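Local coordinates for protein probable Rab-related GTPase (PDB 5XC5) that binds GTP with a magnesium ion, belongs to the Rab family of small GTPases and may take part in protein transport, at residues T110-L115 with I165-E170; K120-K125 with S150-D155. The protein carries 1 engineered substitution. All coordinates share one frame; numbering follows the deposited sequence.

Contact 1 of 2, residues T110-L115 with I165-E170; sequences TTYYIL and IDKMSE
Lys-167 lays its aliphatic chain across one face of the Tyr-113 ring, the two side chains crossing at about a right angle. CG of Lys-167 stands 3.3 Å from the centroid of the Tyr-113 ring and only 7° off its normal, a CH-pi contact almost exactly over the centre. The chain bends at chi2 (-70°), which sets CD beside the ring; further out, Lys-167 CE lies 3.8 Å from Tyr-113 CE1. The hydroxyl of Tyr-113 is taken up by Asp-145, at the start of the neighbouring strand 145-148.

Tyr-112 approaches the 165-170 segment differently. Its CG is anti to the backbone N (chi1 -179°), and its OH donates to Glu-170 OE1 over 2.8 Å. The acceptor lies in the plane of the ring and uses its anti lone pair, while ring and carboxylate planes are nearly perpendicular. On its way the ring passes the helix backbone, Tyr-112 CE2 lying 3.3 Å from Lys-167 O. Deeper in, the Met-168 methyl CE sits 4.0 Å from Tyr-113 CB and near the edge of the Tyr-112 ring, while Leu-55 and Leu-80 also touch this methionine.

The contact thus joins the beginning of strand 113-119 to the C-terminal part of helix 154-169, which packs on the sheet of the Ras-like domain. Its chemistry is graded: a lysine methylene covers the face of the buried Tyr-113, the methionine methyl fills in beside Tyr-113 CB, and a phenol-carboxylate hydrogen bond joins the two exposed residues Tyr-112 and Glu-170.

Contact 2 of 2, residues K120-K125 with S150-D155; sequences KIDIDK and SSFESD. With GTP (guanosine-5'-triphosphate), chain B.
Two type I beta turns, Lys-120 to Ile-123 and Ser-150 to Glu-153, approach to 4.6 Å between the CA atoms of Lys-120 and Ser-150 and form the guanine pocket of the small GTPase fold, the first belonging to the NKxD motif. Asp-122, with CG between its backbone N and carbonyl carbon (chi1 56°), turns its carboxylate to the Watson-Crick edge of the base. OD1 of Asp-122 accepts from GTP N1 at 2.7 Å in a nearly straight bond (172°), and OD2 of Asp-122 accepts from GTP N2. The pattern, with the Ser-151 amide donating to O6 and Asp-122 accepting from N1 and N2, matches guanine. Ser-150 OG lies 2.9 Å from Asp-122 OD1 and 3.2 Å from GTP O6, so its single proton has two possible acceptors.

The base is sandwiched: the extended chain of Lys-120 runs beneath one side, with CG 3.5 Å from GTP C6, and the Phe-152 ring covers the other, its CZ 3.3 Å from GTP C4. Lys-120 NZ is shared between Gly-15 O and the ribose O4'. At the imidazole side, Ser-151 OG, also bonded to Asn-119 ND2, donates to GTP N7 over 2.6 Å.

Overall arrangement
Contacts 1 and 2 lie on opposite sides of the chain's centre, with their centres about 24 Å apart and their nearest atoms about 11 Å. Along the chain the order is 110-115, 120-125, 150-155, 165-170, so contact 2 is formed entirely between the two segments of contact 1. Helix 154-169 links them, its first residues falling in segment 150-155 and its last turns in 165-170; strand 113-119 begins in contact 1 and runs to the 120-125 loop. At contact 1, far from the annotated sites, strand and helix meet directly; at contact 2 the loops that follow the strand and precede the helix meet around the base, all within a single Ras-family domain.

Contact 1 of 2, residues T110-L115 with I165-E170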
loop_
_atom_site.group_PDB
_atom_site.type_symbol
_atom_site.label_atom_id
_atom_site.label_comp_id
_atom_site.label_asym_id
_atom_site.label_seq_id
_atom_site.Cartn_x
_atom_site.Cartn_y
_atom_site.Cartn_z
ATOM N N THR A 110 11.445 -11.421 -4.320
ATOM C CA THR A 110 10.330 -12.043 -5.020
ATOM C C THR A 110 9.248 -11.058 -5.452
ATOM O O THR A 110 8.309 -11.464 -6.142
ATOM C CB THR A 110 9.699 -13.135 -4.149
ATOM O OG1 THR A 110 9.251 -12.571 -2.909
ATOM C CG2 THR A 110 10.711 -14.228 -3.856
ATOM N N THR A 111 9.338 -9.791 -5.065
ATOM C CA THR A 111 8.256 -8.867 -5.374
ATOM C C THR A 111 8.200 -8.633 -6.877
ATOM O O THR A 111 9.225 -8.389 -7.517
ATOM C CB THR A 111 8.455 -7.550 -4.628
ATOM O OG1 THR A 111 8.788 -7.827 -3.262
ATOM C CG2 THR A 111 7.176 -6.725 -4.648
ATOM N N TYR A 112 7.001 -8.730 -7.442
ATOM C CA TYR A 112 6.785 -8.496 -8.861
ATOM C C TYR A 112 6.295 -7.088 -9.161
ATOM O O TYR A 112 6.553 -6.568 -10.249
ATOM C CB TYR A 112 5.746 -9.493 -9.373
ATOM C CG TYR A 112 5.443 -9.391 -10.839
ATOM C CD1 TYR A 112 6.352 -9.853 -11.782
ATOM C CD2 TYR A 112 4.235 -8.864 -11.287
ATOM C CE1 TYR A 112 6.077 -9.778 -13.135
ATOM C CE2 TYR A 112 3.952 -8.781 -12.638
ATOM C CZ TYR A 112 4.880 -9.244 -13.557
ATOM O OH TYR A 112 4.616 -9.180 -14.908
ATOM N N TYR A 113 5.596 -6.462 -8.220
ATOM C CA TYR A 113 4.973 -5.169 -8.468
ATOM C C TYR A 113 4.940 -4.412 -7.154
ATOM O O TYR A 113 4.394 -4.913 -6.158
ATOM C CB TYR A 113 3.552 -5.370 -8.995
ATOM C CG TYR A 113 2.782 -4.115 -9.372
ATOM C CD1 TYR A 113 3.293 -3.186 -10.282
ATOM C CD2 TYR A 113 1.509 -3.899 -8.859
ATOM C CE1 TYR A 113 2.547 -2.058 -10.650
ATOM C CE2 TYR A 113 0.766 -2.794 -9.215
ATOM C CZ TYR A 113 1.277 -1.877 -10.106
ATOM O OH TYR A 113 0.501 -0.784 -10.430
ATOM N N ILE A 114 5.531 -3.221 -7.159
ATOM C CA ILE A 114 5.490 -2.293 -6.035
ATOM C C ILE A 114 4.681 -1.093 -6.497
ATOM O O ILE A 114 5.005 -0.485 -7.523
ATOM C CB ILE A 114 6.897 -1.857 -5.606
ATOM C CG1 ILE A 114 7.702 -3.063 -5.133
ATOM C CG2 ILE A 114 6.799 -0.819 -4.519
ATOM C CD1 ILE A 114 9.114 -2.696 -4.673
ATOM N N LEU A 115 3.616 -0.774 -5.758
ATOM C CA LEU A 115 2.715 0.325 -6.083
ATOM C C LEU A 115 2.732 1.322 -4.932
ATOM O O LEU A 115 2.358 0.980 -3.807
ATOM C CB LEU A 115 1.302 -0.210 -6.325
ATOM C CG LEU A 115 0.213 0.831 -6.593
ATOM C CD1 LEU A 115 0.573 1.725 -7.766
ATOM C CD2 LEU A 115 -1.113 0.113 -6.834
ATOM N N ILE A 165 -4.096 -6.372 -8.594
ATOM C CA ILE A 165 -4.660 -7.644 -9.041
ATOM C C ILE A 165 -4.238 -7.946 -10.475
ATOM O O ILE A 165 -3.817 -9.069 -10.791
ATOM C CB ILE A 165 -6.191 -7.633 -8.875
ATOM C CG1 ILE A 165 -6.555 -7.642 -7.389
ATOM C CG2 ILE A 165 -6.831 -8.812 -9.631
ATOM C CD1 ILE A 165 -7.937 -7.116 -7.107
ATOM N N ASP A 166 -4.344 -6.949 -11.364
ATOM C CA ASP A 166 -3.935 -7.151 -12.753
ATOM C C ASP A 166 -2.488 -7.620 -12.833
ATOM O O ASP A 166 -2.168 -8.548 -13.582
ATOM C CB ASP A 166 -4.085 -5.861 -13.565
ATOM C CG ASP A 166 -5.527 -5.433 -13.758
ATOM O OD1 ASP A 166 -6.444 -6.190 -13.393
ATOM O OD2 ASP A 166 -5.739 -4.326 -14.298
ATOM N N LYS A 167 -1.598 -6.993 -12.061
ATOM C CA LYS A 167 -0.195 -7.382 -12.097
ATOM C C LYS A 167 0.007 -8.786 -11.539
ATOM O O LYS A 167 0.762 -9.578 -12.111
ATOM C CB LYS A 167 0.655 -6.356 -11.346
ATOM C CG LYS A 167 0.824 -5.040 -12.073
ATOM C CD LYS A 167 1.716 -5.192 -13.306
ATOM C CE LYS A 167 1.970 -3.860 -13.974
ATOM N NZ LYS A 167 0.694 -3.210 -14.341
ATOM N N MET A 168 -0.661 -9.124 -10.432
ATOM C CA MET A 168 -0.547 -10.484 -9.909
ATOM C C MET A 168 -1.004 -11.516 -10.929
ATOM O O MET A 168 -0.440 -12.613 -10.996
ATOM C CB MET A 168 -1.343 -10.641 -8.610
ATOM C CG MET A 168 -0.853 -9.777 -7.440
ATOM S SD MET A 168 0.872 -10.049 -6.939
ATOM C CE MET A 168 1.697 -8.724 -7.826
ATOM N N SER A 169 -2.005 -11.178 -11.743
ATOM C CA SER A 169 -2.530 -12.136 -12.708
ATOM C C SER A 169 -1.539 -12.429 -13.826
ATOM O O SER A 169 -1.703 -13.431 -14.532
ATOM C CB SER A 169 -3.858 -11.634 -13.287
ATOM O OG SER A 169 -3.661 -10.649 -14.286
ATOM N N GLU A 170 -0.519 -11.584 -14.001
ATOM C CA GLU A 170 0.519 -11.794 -15.005
ATOM C C GLU A 170 1.596 -12.771 -14.562
ATOM O O GLU A 170 2.385 -13.215 -15.403
ATOM C CB GLU A 170 1.220 -10.476 -15.340
ATOM C CG GLU A 170 0.326 -9.403 -15.904
ATOM C CD GLU A 170 1.039 -8.067 -16.052
ATOM O OE1 GLU A 170 2.239 -7.973 -15.704
ATOM O OE2 GLU A 170 0.395 -7.105 -16.515
#

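Contact 2 of 2, residues K120-K125 with S150-D155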
loop_
_atom_site.group_PDB
_atom_site.type_symbol
_atom_site.label_atom_id
_atom_site.label_comp_id
_atom_site.label_asym_id
_atom_site.label_seq_id
_atom_site.Cartn_x
_atom_site.Cartn_y
_atom_site.Cartn_z
ATOM N N LYS A 120 -4.838 10.083 1.105
ATOM C CA LYS A 120 -5.474 11.254 1.723
ATOM C C LYS A 120 -5.716 12.384 0.729
ATOM O O LYS A 120 -5.735 13.561 1.104
ATOM C CB LYS A 120 -4.781 11.744 3.004
ATOM C CG LYS A 120 -4.460 10.615 3.971
ATOM C CD LYS A 120 -4.240 11.131 5.367
ATOM C CE LYS A 120 -3.787 10.011 6.315
ATOM N NZ LYS A 120 -3.566 10.543 7.708
ATOM N N ILE A 121 -5.935 12.035 -0.543
ATOM C CA ILE A 121 -6.166 13.050 -1.569
ATOM C C ILE A 121 -7.420 13.878 -1.326
ATOM O O ILE A 121 -7.588 14.920 -1.965
ATOM C CB ILE A 121 -6.152 12.431 -2.986
ATOM C CG1 ILE A 121 -7.370 11.519 -3.197
ATOM C CG2 ILE A 121 -4.831 11.733 -3.241
ATOM C CD1 ILE A 121 -7.389 10.801 -4.548
ATOM N N ASP A 122 -8.311 13.434 -0.436
ATOM C CA ASP A 122 -9.487 14.221 -0.084
ATOM C C ASP A 122 -9.113 15.533 0.583
ATOM O O ASP A 122 -9.891 16.488 0.521
ATOM C CB ASP A 122 -10.392 13.418 0.851
ATOM C CG ASP A 122 -9.657 12.941 2.094
ATOM O OD1 ASP A 122 -8.827 12.015 1.966
ATOM O OD2 ASP A 122 -9.896 13.485 3.196
ATOM N N ILE A 123 -7.940 15.601 1.220
ATOM C CA ILE A 123 -7.512 16.829 1.876
ATOM C C ILE A 123 -7.300 17.912 0.827
ATOM O O ILE A 123 -6.828 17.643 -0.284
ATOM C CB ILE A 123 -6.233 16.553 2.687
ATOM C CG1 ILE A 123 -6.535 15.556 3.810
ATOM C CG2 ILE A 123 -5.636 17.861 3.225
ATOM C CD1 ILE A 123 -5.331 15.111 4.599
ATOM N N ASP A 124 -7.673 19.142 1.173
ATOM C CA ASP A 124 -7.520 20.291 0.292
ATOM C C ASP A 124 -6.143 20.299 -0.353
ATOM O O ASP A 124 -5.127 20.131 0.319
ATOM C CB ASP A 124 -7.697 21.560 1.129
ATOM C CG ASP A 124 -9.073 21.670 1.735
ATOM O OD1 ASP A 124 -9.957 20.895 1.326
ATOM O OD2 ASP A 124 -9.266 22.536 2.617
ATOM N N LYS A 125 -6.129 20.514 -1.669
ATOM C CA LYS A 125 -4.899 20.456 -2.444
ATOM C C LYS A 125 -3.850 21.440 -1.936
ATOM O O LYS A 125 -2.654 21.152 -2.001
ATOM C CB LYS A 125 -5.233 20.716 -3.917
ATOM C CG LYS A 125 -4.048 20.742 -4.860
ATOM C CD LYS A 125 -3.391 19.377 -4.996
ATOM C CE LYS A 125 -2.430 19.384 -6.170
ATOM N NZ LYS A 125 -1.628 18.140 -6.265
ATOM N N SER A 150 -7.944 7.911 -1.559
ATOM C CA SER A 150 -8.434 8.274 -0.237
ATOM C C SER A 150 -9.109 7.044 0.342
ATOM O O SER A 150 -9.945 6.432 -0.328
ATOM C CB SER A 150 -9.467 9.396 -0.328
ATOM O OG SER A 150 -10.102 9.585 0.934
ATOM N N SER A 151 -8.735 6.682 1.577
ATOM C CA SER A 151 -9.326 5.520 2.236
ATOM C C SER A 151 -10.839 5.619 2.305
ATOM O O SER A 151 -11.525 4.589 2.330
ATOM C CB SER A 151 -8.803 5.407 3.669
ATOM O OG SER A 151 -7.384 5.466 3.739
ATOM N N PHE A 152 -11.371 6.834 2.368
ATOM C CA PHE A 152 -12.798 7.064 2.543
ATOM C C PHE A 152 -13.564 7.017 1.235
ATOM O O PHE A 152 -14.797 7.096 1.252
ATOM C CB PHE A 152 -13.030 8.418 3.230
ATOM C CG PHE A 152 -12.241 8.593 4.497
ATOM C CD1 PHE A 152 -11.992 7.512 5.323
ATOM C CD2 PHE A 152 -11.730 9.836 4.849
ATOM C CE1 PHE A 152 -11.253 7.660 6.487
ATOM C CE2 PHE A 152 -10.998 9.992 6.020
ATOM C CZ PHE A 152 -10.756 8.899 6.830
ATOM N N GLU A 153 -12.876 6.882 0.105
ATOM C CA GLU A 153 -13.512 6.813 -1.206
ATOM C C GLU A 153 -13.248 5.432 -1.791
ATOM O O GLU A 153 -12.166 5.168 -2.325
ATOM C CB GLU A 153 -12.985 7.918 -2.113
ATOM C CG GLU A 153 -13.657 7.946 -3.492
ATOM C CD GLU A 153 -15.147 7.668 -3.409
ATOM O OE1 GLU A 153 -15.876 8.517 -2.850
ATOM O OE2 GLU A 153 -15.586 6.595 -3.882
ATOM N N SER A 154 -14.248 4.553 -1.703
ATOM C CA SER A 154 -14.069 3.173 -2.132
ATOM C C SER A 154 -13.666 3.069 -3.597
ATOM O O SER A 154 -12.981 2.118 -3.976
ATOM C CB SER A 154 -15.354 2.385 -1.886
ATOM O OG SER A 154 -16.387 2.880 -2.702
ATOM N N ASP A 155 -14.080 4.021 -4.443
ATOM C CA ASP A 155 -13.691 3.952 -5.849
ATOM C C ASP A 155 -12.175 4.009 -6.007
ATOM O O ASP A 155 -11.607 3.344 -6.884
ATOM C CB ASP A 155 -14.359 5.077 -6.642
ATOM C CG ASP A 155 -15.849 4.870 -6.821
ATOM O OD1 ASP A 155 -16.395 3.860 -6.322
ATOM O OD2 ASP A 155 -16.484 5.739 -7.445
HETATM P PG GTP B . -0.172 2.574 11.474
HETATM O O1G GTP B . -0.919 1.271 11.684
HETATM O O2G GTP B . 0.087 3.289 12.767
HETATM O O3G GTP B . 1.089 2.393 10.658
HETATM O O3B GTP B . -1.118 3.639 10.659
HETATM P PB GTP B . -1.985 3.357 9.317
HETATM O O1B GTP B . -2.582 1.964 9.340
HETATM O O2B GTP B . -1.153 3.655 8.101
HETATM O O3A GTP B . -3.107 4.520 9.315
HETATM P PA GTP B . -4.654 4.352 9.786
HETATM O O1A GTP B . -5.449 3.554 8.746
HETATM O O2A GTP B . -4.714 3.840 11.241
HETATM O "O5'" GTP B . -5.153 5.895 9.676
HETATM C "C5'" GTP B . -4.599 6.905 10.494
HETATM C "C4'" GTP B . -5.573 8.080 10.576
HETATM O "O4'" GTP B . -5.659 8.658 9.282
HETATM C "C3'" GTP B . -6.980 7.683 10.979
HETATM O "O3'" GTP B . -7.536 8.674 11.832
HETATM C "C2'" GTP B . -7.733 7.671 9.667
HETATM O "O2'" GTP B . -9.107 7.946 9.822
HETATM C "C1'" GTP B . -7.012 8.746 8.878
HETATM N N9 GTP B . -7.120 8.452 7.442
HETATM C C8 GTP B . -6.906 7.255 6.811
HETATM N N7 GTP B . -7.100 7.414 5.486
HETATM C C5 GTP B . -7.443 8.709 5.267
HETATM C C6 GTP B . -7.752 9.421 4.114
HETATM O O6 GTP B . -7.764 8.921 2.974
HETATM N N1 GTP B . -8.065 10.751 4.266
HETATM C C2 GTP B . -8.064 11.379 5.493
HETATM N N2 GTP B . -8.372 12.670 5.547
HETATM N N3 GTP B . -7.752 10.687 6.641
HETATM C C4 GTP B . -7.457 9.369 6.497
#